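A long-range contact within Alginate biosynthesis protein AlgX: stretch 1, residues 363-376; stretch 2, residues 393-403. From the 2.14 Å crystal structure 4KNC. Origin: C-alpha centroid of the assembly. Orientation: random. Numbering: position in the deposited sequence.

Stretch 1 (363-376) DPSVHELKNTIWYM
Stretch 2 (393-403) TGGRYVFQLRN

Strands 368-375 and 396-400 run in the same general sense, their N-to-C directions 42° apart (signed crossing angle -42°) and their axes 9.0 Å apart at closest approach. No backbone hydrogen bond joins them; CA separations of 8.0 Å for Leu369-Tyr397 and 10.4 Å for Asn371-Phe399 leave room for side chains between. The two stretches approach more closely near the N-terminal ends of the strands, where a type I turn (Asp363-Val366) meets a type I' turn (Thr393-Arg396): Pro364 CA lies 3.8 Å from Gly395 N. Gly394 (phi/psi 73/24) and Gly395 (76/8) both adopt positive phi.

Tyr397 (chi1 -67°, m; chi2 80°) covers the most surface. Its OH donates to Val366 O at 2.9 Å, with that acceptor near the ring plane. Leu369 (t, chi2 61°) sets CB over one face, 4.0 Å from the ring centroid and 6° off the normal, a CH-pi contact, while its CD2 packs 3.8 Å from Tyr397 CB.

Phe399 (p, chi2 -89°) continues the apolar layer: CE2 lies 4.2 Å from CD1 of Ile373 (m, chi2 90°). Phe399 CE1 is 3.8 Å from Asn371 OD1, a buried oxygen without a polar partner in the model. Farther along, one water bridges the stretches, 2.7 Å from Tyr375 OH and accepting from Arg402 N at 3.0 Å.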

ATOM      1  N   ASP A 363     -19.698  -3.598  14.194  1.00 74.27           N
ATOM      2  CA  ASP A 363     -19.944  -4.005  12.814  1.00 78.15           C
ATOM      3  C   ASP A 363     -18.698  -3.770  11.951  1.00 77.90           C
ATOM      4  O   ASP A 363     -18.320  -2.621  11.688  1.00 72.26           O
ATOM      5  CB  ASP A 363     -21.135  -3.222  12.255  1.00 85.04           C
ATOM      6  CG  ASP A 363     -21.615  -3.741  10.910  1.00 86.89           C
ATOM      7  OD1 ASP A 363     -20.875  -4.502  10.251  1.00 80.43           O
ATOM      8  OD2 ASP A 363     -22.745  -3.371  10.512  1.00 87.52           O
ATOM      9  N   PRO A 364     -18.071  -4.864  11.486  1.00 78.86           N
ATOM     10  CA  PRO A 364     -16.819  -4.833  10.715  1.00 72.47           C
ATOM     11  C   PRO A 364     -16.958  -4.126   9.374  1.00 67.85           C
ATOM     12  O   PRO A 364     -15.955  -3.941   8.684  1.00 64.95           O
ATOM     13  CB  PRO A 364     -16.512  -6.316  10.474  1.00 77.73           C
ATOM     14  CG  PRO A 364     -17.296  -7.053  11.509  1.00 83.88           C
ATOM     15  CD  PRO A 364     -18.542  -6.241  11.712  1.00 81.02           C
ATOM     16  N   SER A 365     -18.176  -3.739   9.006  1.00 63.55           N
ATOM     17  CA  SER A 365     -18.402  -3.086   7.720  1.00 64.72           C
ATOM     18  C   SER A 365     -18.353  -1.568   7.854  1.00 62.00           C
ATOM     19  O   SER A 365     -18.678  -0.843   6.912  1.00 60.32           O
ATOM     20  CB  SER A 365     -19.739  -3.520   7.110  1.00 68.84           C
ATOM     21  OG  SER A 365     -20.829  -3.039   7.882  1.00 78.68           O
ATOM     22  N   VAL A 366     -17.958  -1.087   9.029  1.00 55.65           N
ATOM     23  CA  VAL A 366     -17.828   0.351   9.227  1.00 58.25           C
ATOM     24  C   VAL A 366     -16.396   0.806   8.948  1.00 57.40           C
ATOM     25  O   VAL A 366     -15.500   0.652   9.787  1.00 54.31           O
ATOM     26  CB  VAL A 366     -18.254   0.786  10.638  1.00 65.52           C
ATOM     27  CG1 VAL A 366     -18.230   2.303  10.728  1.00 61.61           C
ATOM     28  CG2 VAL A 366     -19.646   0.254  10.956  1.00 63.83           C
ATOM     29  N   HIS A 367     -16.205   1.386   7.767  1.00 53.69           N
ATOM     30  CA  HIS A 367     -14.878   1.669   7.237  1.00 58.13           C
ATOM     31  C   HIS A 367     -14.482   3.131   7.396  1.00 60.64           C
ATOM     32  O   HIS A 367     -13.729   3.681   6.595  1.00 57.73           O
ATOM     33  CB  HIS A 367     -14.816   1.258   5.771  1.00 57.46           C
ATOM     34  CG  HIS A 367     -15.096  -0.194   5.545  1.00 60.67           C
ATOM     35  ND1 HIS A 367     -14.475  -1.190   6.267  1.00 56.67           N
ATOM     36  CD2 HIS A 367     -15.934  -0.819   4.684  1.00 64.88           C
ATOM     37  CE1 HIS A 367     -14.912  -2.367   5.857  1.00 64.91           C
ATOM     38  NE2 HIS A 367     -15.797  -2.170   4.895  1.00 69.17           N
ATOM     39  N   GLU A 368     -14.988   3.755   8.448  1.00 65.94           N
ATOM     40  CA  GLU A 368     -14.681   5.146   8.721  1.00 66.77           C
ATOM     41  C   GLU A 368     -14.705   5.348  10.222  1.00 57.70           C
ATOM     42  O   GLU A 368     -15.585   4.821  10.898  1.00 58.53           O
ATOM     43  CB  GLU A 368     -15.712   6.059   8.048  1.00 71.00           C
ATOM     44  CG  GLU A 368     -15.532   7.528   8.378  1.00 83.39           C
ATOM     45  CD  GLU A 368     -16.639   8.405   7.823  1.00 93.61           C
ATOM     46  OE1 GLU A 368     -17.830   8.057   7.987  1.00 96.57           O
ATOM     47  OE2 GLU A 368     -16.309   9.450   7.221  1.00 96.30           O
ATOM     48  N   LEU A 369     -13.736   6.098  10.742  1.00 55.52           N
ATOM     49  CA  LEU A 369     -13.690   6.433  12.169  1.00 44.20           C
ATOM     50  C   LEU A 369     -13.349   7.907  12.378  1.00 56.61           C
ATOM     51  O   LEU A 369     -12.265   8.344  12.017  1.00 55.82           O
ATOM     52  CB  LEU A 369     -12.677   5.562  12.906  1.00 43.70           C
ATOM     53  CG  LEU A 369     -12.433   5.969  14.358  1.00 51.18           C
ATOM     54  CD1 LEU A 369     -13.734   5.868  15.143  1.00 58.23           C
ATOM     55  CD2 LEU A 369     -11.337   5.143  15.017  1.00 49.58           C
ATOM     56  N   LYS A 370     -14.278   8.664  12.964  1.00 62.28           N
ATOM     57  CA  LYS A 370     -14.063  10.087  13.228  1.00 59.33           C
ATOM     58  C   LYS A 370     -13.857  10.348  14.717  1.00 54.39           C
ATOM     59  O   LYS A 370     -14.795  10.239  15.519  1.00 51.54           O
ATOM     60  CB  LYS A 370     -15.232  10.928  12.710  1.00 62.43           C
ATOM     61  CG  LYS A 370     -15.607  10.696  11.257  1.00 67.16           C
ATOM     62  CD  LYS A 370     -16.607  11.749  10.799  1.00 80.50           C
ATOM     63  N   ASN A 371     -12.625  10.699  15.071  1.00 59.01           N
ATOM     64  CA  ASN A 371     -12.211  10.874  16.459  1.00 56.23           C
ATOM     65  C   ASN A 371     -12.012  12.320  16.848  1.00 51.16           C
ATOM     66  O   ASN A 371     -11.467  13.113  16.083  1.00 59.14           O
ATOM     67  CB  ASN A 371     -10.872  10.180  16.708  1.00 57.33           C
ATOM     68  CG  ASN A 371     -10.909   8.714  16.396  1.00 60.22           C
ATOM     69  OD1 ASN A 371     -11.336   7.909  17.220  1.00 65.66           O
ATOM     70  ND2 ASN A 371     -10.439   8.349  15.209  1.00 55.08           N
ATOM     71  N   THR A 372     -12.404  12.650  18.064  1.00 50.41           N
ATOM     72  CA  THR A 372     -12.008  13.920  18.641  1.00 50.18           C
ATOM     73  C   THR A 372     -11.319  13.646  19.956  1.00 56.54           C
ATOM     74  O   THR A 372     -11.824  12.880  20.772  1.00 65.13           O
ATOM     75  CB  THR A 372     -13.204  14.870  18.839  1.00 44.57           C
ATOM     76  OG1 THR A 372     -13.895  15.002  17.594  1.00 52.20           O
ATOM     77  CG2 THR A 372     -12.711  16.235  19.275  1.00 51.09           C
ATOM     78  N   ILE A 373     -10.151  14.258  20.135  1.00 57.94           N
ATOM     79  CA  ILE A 373      -9.329  14.057  21.314  1.00 56.65           C
ATOM     80  C   ILE A 373      -9.148  15.370  22.064  1.00 57.54           C
ATOM     81  O   ILE A 373      -8.513  16.292  21.549  1.00 52.65           O
ATOM     82  CB  ILE A 373      -7.931  13.534  20.927  1.00 53.75           C
ATOM     83  CG1 ILE A 373      -8.028  12.142  20.294  1.00 53.76           C
ATOM     84  CG2 ILE A 373      -7.069  13.487  22.135  1.00 53.18           C
ATOM     85  CD1 ILE A 373      -8.212  12.142  18.761  1.00 50.62           C
ATOM     86  N   TRP A 374      -9.709  15.450  23.273  1.00 60.80           N
ATOM     87  CA  TRP A 374      -9.609  16.644  24.113  1.00 54.93           C
ATOM     88  C   TRP A 374      -8.512  16.500  25.155  1.00 70.23           C
ATOM     89  O   TRP A 374      -8.326  15.419  25.748  1.00 75.21           O
ATOM     90  CB  TRP A 374     -10.926  16.933  24.852  1.00 53.27           C
ATOM     91  CG  TRP A 374     -12.033  17.435  23.984  1.00 65.18           C
ATOM     92  CD1 TRP A 374     -13.007  16.689  23.386  1.00 65.60           C
ATOM     93  CD2 TRP A 374     -12.289  18.796  23.616  1.00 63.54           C
ATOM     94  NE1 TRP A 374     -13.848  17.500  22.663  1.00 67.44           N
ATOM     95  CE2 TRP A 374     -13.428  18.799  22.788  1.00 66.16           C
ATOM     96  CE3 TRP A 374     -11.661  20.011  23.900  1.00 63.35           C
ATOM     97  CZ2 TRP A 374     -13.954  19.971  22.243  1.00 69.34           C
ATOM     98  CZ3 TRP A 374     -12.189  21.174  23.360  1.00 64.63           C
ATOM     99  CH2 TRP A 374     -13.319  21.145  22.545  1.00 68.51           C
ATOM    100  N   TYR A 375      -7.825  17.611  25.406  1.00 65.09           N
ATOM    101  CA  TYR A 375      -6.790  17.675  26.420  1.00 68.13           C
ATOM    102  C   TYR A 375      -7.208  18.585  27.575  1.00 68.35           C
ATOM    103  O   TYR A 375      -8.146  19.369  27.449  1.00 71.82           O
ATOM    104  CB  TYR A 375      -5.478  18.142  25.790  1.00 72.06           C
ATOM    105  CG  TYR A 375      -5.019  17.230  24.678  1.00 76.31           C
ATOM    106  CD1 TYR A 375      -4.407  16.016  24.962  1.00 80.32           C
ATOM    107  CD2 TYR A 375      -5.220  17.566  23.346  1.00 80.26           C
ATOM    108  CE1 TYR A 375      -3.992  15.169  23.954  1.00 80.05           C
ATOM    109  CE2 TYR A 375      -4.809  16.723  22.328  1.00 80.70           C
ATOM    110  CZ  TYR A 375      -4.195  15.527  22.641  1.00 80.03           C
ATOM    111  OH  TYR A 375      -3.783  14.681  21.642  1.00 77.35           O
ATOM    112  N   MET A 376      -6.503  18.476  28.693  1.00 71.25           N
ATOM    113  CA  MET A 376      -6.817  19.221  29.914  1.00 75.65           C
ATOM    114  C   MET A 376      -6.690  20.743  29.772  1.00 80.12           C
ATOM    115  O   MET A 376      -7.015  21.481  30.698  1.00 83.40           O
ATOM    116  CB  MET A 376      -5.941  18.731  31.071  1.00 82.01           C
ATOM    117  CG  MET A 376      -6.109  17.253  31.412  1.00 88.21           C
ATOM    118  SD  MET A 376      -7.371  16.906  32.650  1.00 88.98           S
ATOM    119  CE  MET A 376      -7.248  15.123  32.789  1.00 82.72           C
ATOM    120  N   THR A 393     -10.771  -5.647   9.229  1.00 53.61           N
ATOM    121  CA  THR A 393      -9.917  -5.680  10.417  1.00 52.17           C
ATOM    122  C   THR A 393     -10.770  -5.964  11.647  1.00 54.26           C
ATOM    123  O   THR A 393     -10.326  -5.794  12.786  1.00 53.46           O
ATOM    124  CB  THR A 393      -9.160  -4.350  10.622  1.00 56.34           C
ATOM    125  OG1 THR A 393     -10.091  -3.297  10.913  1.00 62.26           O
ATOM    126  CG2 THR A 393      -8.358  -3.986   9.372  1.00 54.10           C
ATOM    127  N   GLY A 394     -12.003  -6.400  11.397  1.00 60.92           N
ATOM    128  CA  GLY A 394     -12.963  -6.661  12.450  1.00 60.43           C
ATOM    129  C   GLY A 394     -13.488  -5.373  13.049  1.00 60.81           C
ATOM    130  O   GLY A 394     -13.944  -5.352  14.192  1.00 64.33           O
ATOM    131  N   GLY A 395     -13.414  -4.292  12.276  1.00 58.43           N
ATOM    132  CA  GLY A 395     -13.825  -2.980  12.752  1.00 55.42           C
ATOM    133  C   GLY A 395     -12.826  -2.329  13.701  1.00 53.38           C
ATOM    134  O   GLY A 395     -13.125  -1.295  14.291  1.00 59.79           O
ATOM    135  N   ARG A 396     -11.646  -2.930  13.853  1.00 49.64           N
ATOM    136  CA  ARG A 396     -10.597  -2.382  14.713  1.00 52.47           C
ATOM    137  C   ARG A 396      -9.704  -1.345  14.008  1.00 60.65           C
ATOM    138  O   ARG A 396      -9.365  -1.489  12.831  1.00 60.87           O
ATOM    139  CB  ARG A 396      -9.736  -3.505  15.289  1.00 45.18           C
ATOM    140  CG  ARG A 396      -8.644  -3.041  16.233  1.00 44.12           C
ATOM    141  CD  ARG A 396      -7.919  -4.229  16.833  1.00 44.46           C
ATOM    142  NE  ARG A 396      -6.820  -3.831  17.709  1.00 45.30           N
ATOM    143  CZ  ARG A 396      -5.656  -4.472  17.769  1.00 50.24           C
ATOM    144  NH1 ARG A 396      -5.441  -5.537  16.996  1.00 53.18           N
ATOM    145  NH2 ARG A 396      -4.704  -4.053  18.593  1.00 45.73           N
ATOM    146  N   TYR A 397      -9.343  -0.307  14.762  1.00 63.14           N
ATOM    147  CA  TYR A 397      -8.469   0.785  14.349  1.00 51.59           C
ATOM    148  C   TYR A 397      -7.518   0.994  15.504  1.00 44.12           C
ATOM    149  O   TYR A 397      -7.889   0.736  16.646  1.00 52.87           O
ATOM    150  CB  TYR A 397      -9.272   2.072  14.175  1.00 47.71           C
ATOM    151  CG  TYR A 397     -10.242   2.046  13.044  1.00 46.31           C
ATOM    152  CD1 TYR A 397     -11.472   1.418  13.172  1.00 44.05           C
ATOM    153  CD2 TYR A 397      -9.929   2.646  11.828  1.00 48.54           C
ATOM    154  CE1 TYR A 397     -12.370   1.396  12.124  1.00 43.04           C
ATOM    155  CE2 TYR A 397     -10.816   2.630  10.778  1.00 46.22           C
ATOM    156  CZ  TYR A 397     -12.036   2.003  10.925  1.00 48.41           C
ATOM    157  OH  TYR A 397     -12.922   1.989   9.865  1.00 52.40           O
ATOM    158  N   VAL A 398      -6.303   1.463  15.220  1.00 44.24           N
ATOM    159  CA  VAL A 398      -5.305   1.746  16.257  1.00 43.20           C
ATOM    160  C   VAL A 398      -4.486   2.972  15.865  1.00 44.24           C
ATOM    161  O   VAL A 398      -4.061   3.088  14.719  1.00 51.05           O
ATOM    162  CB  VAL A 398      -4.323   0.568  16.437  1.00 46.10           C
ATOM    163  CG1 VAL A 398      -3.299   0.889  17.514  1.00 48.34           C
ATOM    164  CG2 VAL A 398      -5.059  -0.730  16.778  1.00 45.69           C
ATOM    165  N   PHE A 399      -4.271   3.898  16.793  1.00 40.92           N
ATOM    166  CA  PHE A 399      -3.509   5.108  16.455  1.00 42.21           C
ATOM    167  C   PHE A 399      -2.820   5.743  17.651  1.00 47.58           C
ATOM    168  O   PHE A 399      -3.300   5.648  18.773  1.00 48.58           O
ATOM    169  CB  PHE A 399      -4.381   6.145  15.718  1.00 42.34           C
ATOM    170  CG  PHE A 399      -5.493   6.737  16.562  1.00 46.94           C
ATOM    171  CD1 PHE A 399      -6.733   6.129  16.624  1.00 48.50           C
ATOM    172  CD2 PHE A 399      -5.298   7.913  17.270  1.00 50.00           C
ATOM    173  CE1 PHE A 399      -7.765   6.679  17.383  1.00 53.61           C
ATOM    174  CE2 PHE A 399      -6.323   8.468  18.035  1.00 52.87           C
ATOM    175  CZ  PHE A 399      -7.555   7.847  18.093  1.00 51.66           C
ATOM    176  N   GLN A 400      -1.678   6.379  17.416  1.00 52.55           N
ATOM    177  CA  GLN A 400      -0.990   7.060  18.499  1.00 51.19           C
ATOM    178  C   GLN A 400      -1.616   8.431  18.707  1.00 47.06           C
ATOM    179  O   GLN A 400      -2.049   9.082  17.750  1.00 44.73           O
ATOM    180  CB  GLN A 400       0.509   7.176  18.221  1.00 53.82           C
ATOM    181  CG  GLN A 400       0.867   8.141  17.107  1.00 70.39           C
ATOM    182  CD  GLN A 400       2.235   7.865  16.497  1.00 82.43           C
ATOM    183  OE1 GLN A 400       2.614   8.472  15.492  1.00 85.16           O
ATOM    184  NE2 GLN A 400       2.979   6.943  17.099  1.00 82.85           N
ATOM    185  N   LEU A 401      -1.688   8.853  19.967  1.00 46.15           N
ATOM    186  CA  LEU A 401      -2.116  10.207  20.280  1.00 55.35           C
ATOM    187  C   LEU A 401      -1.052  11.143  19.737  1.00 60.47           C
ATOM    188  O   LEU A 401       0.137  10.813  19.745  1.00 60.96           O
ATOM    189  CB  LEU A 401      -2.302  10.416  21.791  1.00 54.42           C
ATOM    190  CG  LEU A 401      -3.326   9.557  22.556  1.00 55.35           C
ATOM    191  CD1 LEU A 401      -3.784  10.232  23.874  1.00 49.61           C
ATOM    192  CD2 LEU A 401      -4.526   9.198  21.701  1.00 49.36           C
ATOM    193  N   ARG A 402      -1.494  12.304  19.269  1.00 64.48           N
ATOM    194  CA  ARG A 402      -0.643  13.241  18.552  1.00 71.33           C
ATOM    195  C   ARG A 402       0.629  13.575  19.312  1.00 76.26           C
ATOM    196  O   ARG A 402       0.602  13.840  20.513  1.00 74.64           O
ATOM    197  CB  ARG A 402      -1.417  14.520  18.218  1.00 75.99           C
ATOM    198  CG  ARG A 402      -0.645  15.490  17.343  1.00 83.91           C
ATOM    199  CD  ARG A 402      -1.562  16.472  16.641  1.00 90.67           C
ATOM    200  NE  ARG A 402      -0.832  17.669  16.234  1.00100.83           N
ATOM    201  CZ  ARG A 402      -1.383  18.714  15.627  1.00102.43           C
ATOM    202  NH1 ARG A 402      -2.679  18.713  15.349  1.00101.34           N
ATOM    203  NH2 ARG A 402      -0.637  19.760  15.299  1.00103.14           N
ATOM    204  N   ASN A 403       1.748  13.532  18.601  1.00 80.38           N
ATOM    205  CA  ASN A 403       3.035  13.887  19.181  1.00 87.49           C
ATOM    206  C   ASN A 403       3.809  14.843  18.278  1.00 92.76           C
ATOM    207  O   ASN A 403       5.030  14.745  18.152  1.00 90.29           O
ATOM    208  CB  ASN A 403       3.859  12.642  19.517  1.00 79.24           C
ATOM    209  CG  ASN A 403       3.917  11.653  18.372  1.00 81.94           C
ATOM    210  OD1 ASN A 403       3.772  12.023  17.206  1.00 81.27           O
ATOM    211  ND2 ASN A 403       4.127  10.384  18.701  1.00 83.66           N
TER
HETATM  212  O   HOH W   1      -4.358  12.866  19.773  1.00 44.77           O